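Local coordinates for nonstructural protein 2 (Human rotavirus C, PDB 2GU0), which probably hydrolyses nucleoside and RNA 5'-triphosphates with magnesium, binds single-stranded RNA and unwinds helices, and helps form the factories where rotavirus replicates and packages its genome, at residues N144-T149 with G219-R224. Numbering follows the deposited sequence.
Sequences NETETT and GKRHWR
Glu147 and His222 meet in the HIT-like domain of this NSP2 subunit, where the loop between helix 129-139 and strand 157-160 passes strand 222-227. His222 is the predicted catalytic residue for NTPase and RTPase activity, and Gly219, Lys220 and Arg224 belong to the predicted ATP site. Glu147, at the centre of an inverse gamma turn, directs its CB toward segment 219-224. With CG anti to the backbone N (chi1 -164°) and the chain extended beyond it, one carboxylate oxygen, OE1, is carried over one face of the imidazole. OE1 of Glu147 sits 4.1 Å from CE1 of His222, above the ring and displaced toward its rim, and the two planes are 38° apart. This is packing without a bond to the ring; OE1 instead forms a salt bridge with Lys185, another predicted ATP-binding residue on the neighbouring strand 182-188. Lower on the side chain, Glu147 CB lies 4.1 Å from His222 ND1, while the backbone O of Glu147 approaches His222 CB at 4.0 Å. One residue earlier on each segment, Thr146 meets the aliphatic part of Arg221, its OG1 lying 3.9 Å from Arg221 CB and 4.2 Å from Arg221 CD.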
# COMPACT_ATOMS: atom_id res chain seq x y z
N ASN A 144 -25.50 -29.52 -31.29
CA ASN A 144 -26.26 -28.76 -32.28
C ASN A 144 -27.19 -27.73 -31.68
O ASN A 144 -27.59 -26.81 -32.37
CB ASN A 144 -27.09 -29.72 -33.12
CG ASN A 144 -28.17 -30.42 -32.29
OD1 ASN A 144 -27.91 -30.89 -31.18
ND2 ASN A 144 -29.38 -30.51 -32.84
N GLU A 145 -27.57 -27.92 -30.42
CA GLU A 145 -28.49 -27.01 -29.72
C GLU A 145 -28.40 -25.53 -30.10
O GLU A 145 -27.31 -25.00 -30.36
CB GLU A 145 -28.30 -27.17 -28.21
CG GLU A 145 -28.33 -28.63 -27.74
CD GLU A 145 -28.18 -28.78 -26.22
OE1 GLU A 145 -28.10 -29.95 -25.74
OE2 GLU A 145 -28.13 -27.75 -25.50
N THR A 146 -29.55 -24.86 -30.13
CA THR A 146 -29.62 -23.43 -30.47
C THR A 146 -29.25 -22.54 -29.28
O THR A 146 -29.74 -22.74 -28.17
CB THR A 146 -31.06 -23.06 -30.99
OG1 THR A 146 -31.05 -22.98 -32.43
CG2 THR A 146 -31.52 -21.73 -30.40
N GLU A 147 -28.38 -21.54 -29.51
CA GLU A 147 -27.94 -20.65 -28.43
C GLU A 147 -29.03 -19.66 -28.03
O GLU A 147 -29.04 -18.52 -28.49
CB GLU A 147 -26.67 -19.89 -28.83
CG GLU A 147 -25.96 -19.26 -27.63
CD GLU A 147 -24.89 -18.21 -27.98
OE1 GLU A 147 -24.09 -18.44 -28.92
OE2 GLU A 147 -24.85 -17.15 -27.30
N THR A 148 -29.94 -20.10 -27.17
CA THR A 148 -31.00 -19.24 -26.70
C THR A 148 -30.40 -18.24 -25.72
O THR A 148 -29.20 -18.26 -25.49
CB THR A 148 -32.11 -20.06 -26.04
OG1 THR A 148 -31.59 -20.74 -24.90
CG2 THR A 148 -32.66 -21.08 -27.01
N THR A 149 -31.22 -17.38 -25.13
CA THR A 149 -30.70 -16.38 -24.22
C THR A 149 -30.05 -16.88 -22.94
O THR A 149 -29.05 -16.34 -22.50
CB THR A 149 -31.78 -15.35 -23.85
OG1 THR A 149 -32.14 -14.60 -25.01
CG2 THR A 149 -31.26 -14.39 -22.77
N GLY A 219 -26.25 -18.62 -39.94
CA GLY A 219 -27.04 -19.81 -40.20
C GLY A 219 -27.89 -20.30 -39.04
O GLY A 219 -28.97 -20.85 -39.26
N LYS A 220 -27.42 -20.12 -37.81
CA LYS A 220 -28.16 -20.57 -36.64
C LYS A 220 -29.28 -19.60 -36.28
O LYS A 220 -29.58 -18.68 -37.04
CB LYS A 220 -27.20 -20.70 -35.46
CG LYS A 220 -25.92 -21.43 -35.79
CD LYS A 220 -26.18 -22.87 -36.17
CE LYS A 220 -24.90 -23.68 -36.13
NZ LYS A 220 -24.36 -23.80 -34.74
N ARG A 221 -29.91 -19.80 -35.12
CA ARG A 221 -30.99 -18.90 -34.71
C ARG A 221 -30.55 -17.91 -33.63
O ARG A 221 -31.14 -17.84 -32.55
CB ARG A 221 -32.20 -19.69 -34.21
CG ARG A 221 -32.93 -20.47 -35.29
CD ARG A 221 -34.09 -21.26 -34.69
NE ARG A 221 -35.15 -20.37 -34.23
CZ ARG A 221 -36.15 -20.75 -33.43
NH1 ARG A 221 -36.23 -22.00 -33.01
NH2 ARG A 221 -37.07 -19.86 -33.08
N HIS A 222 -29.49 -17.17 -33.93
CA HIS A 222 -28.97 -16.13 -33.06
C HIS A 222 -28.27 -15.17 -34.00
O HIS A 222 -27.87 -15.55 -35.10
CB HIS A 222 -28.04 -16.70 -31.96
CG HIS A 222 -26.65 -17.03 -32.42
ND1 HIS A 222 -26.20 -18.32 -32.54
CD2 HIS A 222 -25.61 -16.23 -32.74
CE1 HIS A 222 -24.93 -18.31 -32.90
NE2 HIS A 222 -24.54 -17.05 -33.03
N TRP A 223 -28.12 -13.92 -33.60
CA TRP A 223 -27.54 -12.93 -34.49
C TRP A 223 -26.43 -12.05 -33.93
O TRP A 223 -26.36 -11.79 -32.73
CB TRP A 223 -28.67 -12.05 -35.03
CG TRP A 223 -29.77 -12.87 -35.61
CD1 TRP A 223 -29.90 -13.27 -36.89
CD2 TRP A 223 -30.83 -13.49 -34.88
NE1 TRP A 223 -30.97 -14.12 -37.02
CE2 TRP A 223 -31.56 -14.27 -35.80
CE3 TRP A 223 -31.23 -13.47 -33.54
CZ2 TRP A 223 -32.68 -15.03 -35.43
CZ3 TRP A 223 -32.34 -14.23 -33.16
CH2 TRP A 223 -33.05 -15.00 -34.11
N ARG A 224 -25.56 -11.59 -34.82
CA ARG A 224 -24.46 -10.73 -34.41
C ARG A 224 -24.57 -9.35 -35.06
O ARG A 224 -24.69 -9.22 -36.27
CB ARG A 224 -23.13 -11.40 -34.78
CG ARG A 224 -21.91 -10.75 -34.13
CD ARG A 224 -20.65 -11.60 -34.26
NE ARG A 224 -20.75 -12.82 -33.46
CZ ARG A 224 -19.90 -13.15 -32.48
NH1 ARG A 224 -18.88 -12.35 -32.17
NH2 ARG A 224 -20.06 -14.30 -31.83